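Local coordinates for GTP-binding protein (Thermus thermophilus, PDB 2DBY) that binds guanine nucleotides such as GDP and, as an OBG-family P-loop GTPase, probably acts as an ATPase that associates with the ribosome, at residues K305-A310 / E350-E355; R323-P328 / V361-F366. All blocks are in the same frame, centred on the assembly; numbering follows the deposited sequence.

How the contacts relate
Both contacts lie in the C-terminal TGS-type domain, and their segments alternate along the chain. Contact 2 is the more buried: two antiparallel strands, 323-328 and 361-365, joined by a ladder of backbone bonds with mostly apolar side chains about it. Contact 1 is a surface contact, where the start of helix 306-313 meets the loop after strand 348-350 through one backbone bond, a lysine and a proline. The centres of contact 1 and contact 2 are about 9 Å apart. Glu350 probably hydrogen-bonds through N to Ala324 O, 2.8 Å away, in the middle strand, while Ala310 CB of the helix packs 3.6 Å from Val364 CG2.

Contact 1: K305-A310 / E350-E355; sequences KAPRAA and EGKDYE
Helix 306-313 begins against the loop that follows strand 348-350, and the snug part of this contact is its first turn. Ala306 N, in the first residue of the helix, gives its hydrogen to Tyr354 O at 2.8 Å. The oxygen is approached nearly along its C=O axis, though the N-H is bent to 137°. One residue earlier, Lys305 CA-H also leans on Tyr354 O, so two neighbouring groups share that carbonyl where the backbones of Lys305 and Glu355 form a single bridge. Ala306 CB points into the loop, 3.5 Å from Gly351 O, and sits at the edge of the Tyr354 ring, near its plane. Pro307 makes the tightest carbon-carbon contact: its CG presses to 3.4 Å from Lys352 CA, tighter than usual for two carbons, with the two side chains crossing at about a right angle. Lys352 then leads its NZ away to the carbonyls of Phe321 and Ile322, while Tyr354 OH bonds to Asp360 and Gln357.

The solvent side is looser and polar. Lys305 bends at chi2 (-72°), then runs beside exposed Glu355, both side chains heading the same way. Its CD passes 3.6 Å from Glu355 CG. At the tip, NZ forms a salt bridge with Glu355 OE2 at 3.0 Å, using the anti lone pair of that oxygen. The same NZ donates to Asp353 O at 3.2 Å from above the carbonyl plane, so two acceptors grip the ammonium and the positive charge is probably partly balanced. The loop folds back through a type I beta turn from Gly351 to Tyr354, and Lys305 is the N-cap residue: a beta turn packed on a helix N-terminus, within the C-terminal TGS-type domain of YchF.

Contact 2: R323-P328 / V361-F366; sequences RAEVIP and VIYVLF. With FMT (formic acid), chain D.
An antiparallel beta ladder joins strands 323-328 and 361-365, whose axes run 160° apart in direction. Glu325 and Tyr363 are a hydrogen-bonded pair: Glu325 N reaches Tyr363 O at 2.9 Å, and Tyr363 N returns to Glu325 O at 3.0 Å. Ile327 and Val361 repeat the exchange, with Val361 N 2.8 Å from Ile327 O but some 30° out of the carbonyl plane. Between them, Val326 and Ile362 form a non-hydrogen-bonded pair. On the face carrying Ala324, Val326, Ile362 and Val364, Ala324 CB rests 3.8 Å from Ile362 CG2. Strand 323-328 lies between 361-365 and 348-350 in the sheet of the TGS domain, which has the ubiquitin-like beta-grasp fold.

The opposite face bears Arg323, Glu325, Ile327, Val361, Tyr363 and Leu365. Here Glu325, extended beyond CG, lies alongside Tyr363 and points the same way. Its OE2 comes to the ring edge, 3.2 Å from Tyr363 CD2, and equally near the Leu365 methyl CD2, while OE1 is held by a salt bridge to Lys342 of helix 338-343. An alanine here would remove the carboxylate and would probably leave Lys342 without this partner and the Tyr363 edge and Leu365 less well packed. Leu365 sends its other methyl, CD1, obliquely to the guanidinium of Arg323, 3.2 Å from NE. On the side of the strand away from 323-328, where the Ile362 backbone bonds to Phe288, Val364 N donates a nearly straight bond (170°) to O1 of a formic acid, probably from the crystallisation liquor.

Contact 1: K305-A310 / E350-E355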
# COMPACT_ATOMS: atom_id res chain seq x y z
N LYS A 305 4.13 12.64 -12.14
CA LYS A 305 4.57 14.01 -12.45
C LYS A 305 3.57 15.04 -11.98
O LYS A 305 2.42 14.73 -11.69
CB LYS A 305 4.75 14.19 -13.96
CG LYS A 305 5.53 13.11 -14.66
CD LYS A 305 6.99 13.18 -14.34
CE LYS A 305 7.78 12.48 -15.43
NZ LYS A 305 9.24 12.58 -15.17
N ALA A 306 4.01 16.30 -11.96
CA ALA A 306 3.18 17.41 -11.50
C ALA A 306 1.78 17.47 -12.13
O ALA A 306 0.80 17.68 -11.43
CB ALA A 306 3.93 18.72 -11.71
N PRO A 307 1.68 17.31 -13.46
CA PRO A 307 0.37 17.36 -14.12
C PRO A 307 -0.62 16.31 -13.62
O PRO A 307 -1.78 16.62 -13.35
CB PRO A 307 0.71 17.15 -15.60
CG PRO A 307 2.12 17.69 -15.70
CD PRO A 307 2.77 17.17 -14.45
N ARG A 308 -0.16 15.07 -13.51
CA ARG A 308 -1.05 14.02 -13.03
C ARG A 308 -1.37 14.29 -11.57
O ARG A 308 -2.50 14.08 -11.13
CB ARG A 308 -0.40 12.65 -13.17
CG ARG A 308 -1.28 11.52 -12.63
CD ARG A 308 -0.67 10.18 -12.99
NE ARG A 308 -0.79 9.91 -14.42
CZ ARG A 308 0.00 9.09 -15.10
NH1 ARG A 308 1.00 8.46 -14.48
NH2 ARG A 308 -0.20 8.89 -16.40
N ALA A 309 -0.39 14.76 -10.83
CA ALA A 309 -0.63 15.08 -9.42
C ALA A 309 -1.74 16.13 -9.34
O ALA A 309 -2.69 16.00 -8.54
CB ALA A 309 0.66 15.61 -8.78
N ALA A 310 -1.62 17.17 -10.16
CA ALA A 310 -2.63 18.23 -10.21
C ALA A 310 -4.00 17.66 -10.53
O ALA A 310 -5.01 18.15 -10.03
CB ALA A 310 -2.25 19.29 -11.26
N GLU A 350 7.55 24.54 -10.94
CA GLU A 350 7.90 23.30 -11.64
C GLU A 350 6.98 23.04 -12.81
O GLU A 350 5.80 23.42 -12.79
CB GLU A 350 7.83 22.12 -10.67
CG GLU A 350 8.81 22.19 -9.51
CD GLU A 350 10.26 21.94 -9.92
OE1 GLU A 350 11.12 21.85 -9.01
OE2 GLU A 350 10.53 21.81 -11.13
N GLY A 351 7.52 22.38 -13.83
CA GLY A 351 6.74 22.10 -15.02
C GLY A 351 6.18 20.70 -15.10
O GLY A 351 6.13 19.98 -14.10
N LYS A 352 5.77 20.31 -16.30
CA LYS A 352 5.17 19.00 -16.55
C LYS A 352 6.10 17.80 -16.40
O LYS A 352 5.64 16.66 -16.32
CB LYS A 352 4.54 19.00 -17.95
CG LYS A 352 3.75 20.28 -18.25
CD LYS A 352 3.15 20.29 -19.65
CE LYS A 352 2.84 21.72 -20.09
NZ LYS A 352 2.08 22.50 -19.07
N ASP A 353 7.40 18.05 -16.34
CA ASP A 353 8.41 16.99 -16.21
C ASP A 353 8.79 16.68 -14.76
O ASP A 353 9.52 15.72 -14.48
CB ASP A 353 9.67 17.45 -16.93
CG ASP A 353 10.23 18.75 -16.34
OD1 ASP A 353 9.49 19.76 -16.32
OD2 ASP A 353 11.40 18.76 -15.89
N TYR A 354 8.32 17.51 -13.83
CA TYR A 354 8.66 17.35 -12.42
C TYR A 354 8.01 16.15 -11.74
O TYR A 354 6.79 16.01 -11.77
CB TYR A 354 8.27 18.61 -11.66
CG TYR A 354 8.55 18.52 -10.19
CD1 TYR A 354 9.87 18.42 -9.72
CD2 TYR A 354 7.51 18.50 -9.26
CE1 TYR A 354 10.14 18.31 -8.37
CE2 TYR A 354 7.77 18.38 -7.89
CZ TYR A 354 9.09 18.29 -7.46
OH TYR A 354 9.38 18.17 -6.12
N GLU A 355 8.83 15.28 -11.14
CA GLU A 355 8.31 14.13 -10.41
C GLU A 355 8.07 14.59 -8.97
O GLU A 355 9.00 15.06 -8.29
CB GLU A 355 9.31 12.96 -10.45
CG GLU A 355 9.16 12.10 -11.70
CD GLU A 355 10.31 11.13 -11.92
OE1 GLU A 355 10.74 10.47 -10.95
OE2 GLU A 355 10.77 11.02 -13.07

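Contact 2: R323-P328 / V361-F366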
# COMPACT_ATOMS: atom_id res chain seq x y z
N ARG A 323 2.02 25.06 -15.04
CA ARG A 323 3.12 24.95 -14.07
C ARG A 323 2.55 24.98 -12.65
O ARG A 323 1.36 25.25 -12.46
CB ARG A 323 4.10 26.11 -14.25
CG ARG A 323 3.47 27.47 -14.05
CD ARG A 323 4.49 28.59 -14.17
NE ARG A 323 3.92 29.89 -13.82
CZ ARG A 323 4.63 30.99 -13.63
NH1 ARG A 323 5.96 30.96 -13.75
NH2 ARG A 323 4.03 32.13 -13.31
N ALA A 324 3.38 24.69 -11.66
CA ALA A 324 2.92 24.71 -10.27
C ALA A 324 4.00 25.15 -9.29
O ALA A 324 5.18 24.89 -9.48
CB ALA A 324 2.39 23.32 -9.87
N GLU A 325 3.58 25.83 -8.22
CA GLU A 325 4.50 26.27 -7.19
C GLU A 325 4.68 25.02 -6.33
O GLU A 325 3.70 24.33 -6.00
CB GLU A 325 3.87 27.39 -6.36
CG GLU A 325 3.43 28.62 -7.15
CD GLU A 325 2.42 29.47 -6.38
OE1 GLU A 325 2.70 29.82 -5.21
OE2 GLU A 325 1.35 29.79 -6.94
N VAL A 326 5.92 24.72 -5.96
CA VAL A 326 6.23 23.55 -5.16
C VAL A 326 7.26 23.90 -4.10
O VAL A 326 8.22 24.62 -4.36
CB VAL A 326 6.86 22.44 -6.03
CG1 VAL A 326 7.14 21.20 -5.17
CG2 VAL A 326 5.95 22.12 -7.20
N ILE A 327 7.05 23.39 -2.89
CA ILE A 327 7.97 23.62 -1.80
C ILE A 327 7.78 22.52 -0.77
O ILE A 327 6.65 22.12 -0.51
CB ILE A 327 7.73 25.02 -1.14
CG1 ILE A 327 8.67 25.23 0.05
CG2 ILE A 327 6.25 25.15 -0.70
CD1 ILE A 327 8.50 26.58 0.76
N PRO A 328 8.87 21.98 -0.22
CA PRO A 328 8.84 20.93 0.80
C PRO A 328 8.04 21.47 1.98
O PRO A 328 8.21 22.62 2.37
CB PRO A 328 10.29 20.75 1.16
CG PRO A 328 11.00 21.08 -0.12
CD PRO A 328 10.25 22.26 -0.66
N VAL A 361 4.48 20.46 -1.09
CA VAL A 361 3.23 21.19 -0.96
C VAL A 361 3.11 21.84 -2.34
O VAL A 361 4.07 22.45 -2.81
CB VAL A 361 3.29 22.29 0.10
CG1 VAL A 361 1.93 22.96 0.21
CG2 VAL A 361 3.69 21.67 1.46
N ILE A 362 1.95 21.71 -2.97
CA ILE A 362 1.75 22.21 -4.33
C ILE A 362 0.57 23.17 -4.50
O ILE A 362 -0.50 22.99 -3.87
CB ILE A 362 1.52 21.01 -5.31
CG1 ILE A 362 2.72 20.07 -5.25
CG2 ILE A 362 1.32 21.51 -6.73
CD1 ILE A 362 2.47 18.72 -5.98
N TYR A 363 0.76 24.19 -5.33
CA TYR A 363 -0.32 25.11 -5.67
C TYR A 363 -0.25 25.21 -7.21
O TYR A 363 0.74 25.69 -7.76
CB TYR A 363 -0.14 26.50 -5.04
CG TYR A 363 -1.39 27.34 -5.22
CD1 TYR A 363 -2.54 27.08 -4.47
CD2 TYR A 363 -1.46 28.34 -6.19
CE1 TYR A 363 -3.72 27.78 -4.68
CE2 TYR A 363 -2.64 29.05 -6.41
CZ TYR A 363 -3.76 28.76 -5.65
OH TYR A 363 -4.94 29.45 -5.85
N VAL A 364 -1.28 24.72 -7.88
CA VAL A 364 -1.30 24.69 -9.34
C VAL A 364 -1.73 25.99 -10.00
O VAL A 364 -2.76 26.57 -9.65
CB VAL A 364 -2.24 23.58 -9.86
CG1 VAL A 364 -2.12 23.45 -11.38
CG2 VAL A 364 -1.91 22.25 -9.18
N LEU A 365 -0.93 26.43 -10.96
CA LEU A 365 -1.20 27.65 -11.70
C LEU A 365 -1.99 27.28 -12.96
O LEU A 365 -1.46 26.66 -13.89
CB LEU A 365 0.13 28.34 -12.05
CG LEU A 365 0.98 28.61 -10.80
CD1 LEU A 365 2.37 29.12 -11.17
CD2 LEU A 365 0.26 29.60 -9.90
N PHE A 366 -3.27 27.65 -12.96
CA PHE A 366 -4.22 27.36 -14.04
C PHE A 366 -4.63 25.89 -14.03
O PHE A 366 -5.79 25.61 -13.66
CB PHE A 366 -3.63 27.71 -15.42
CG PHE A 366 -3.67 29.18 -15.74
CD1 PHE A 366 -2.58 30.00 -15.44
CD2 PHE A 366 -4.80 29.75 -16.32
CE1 PHE A 366 -2.62 31.36 -15.72
CE2 PHE A 366 -4.85 31.12 -16.60
CZ PHE A 366 -3.75 31.92 -16.30
C FMT D . -4.16 23.60 -5.57
O1 FMT D . -3.62 23.98 -6.59
O2 FMT D . -5.43 23.95 -5.31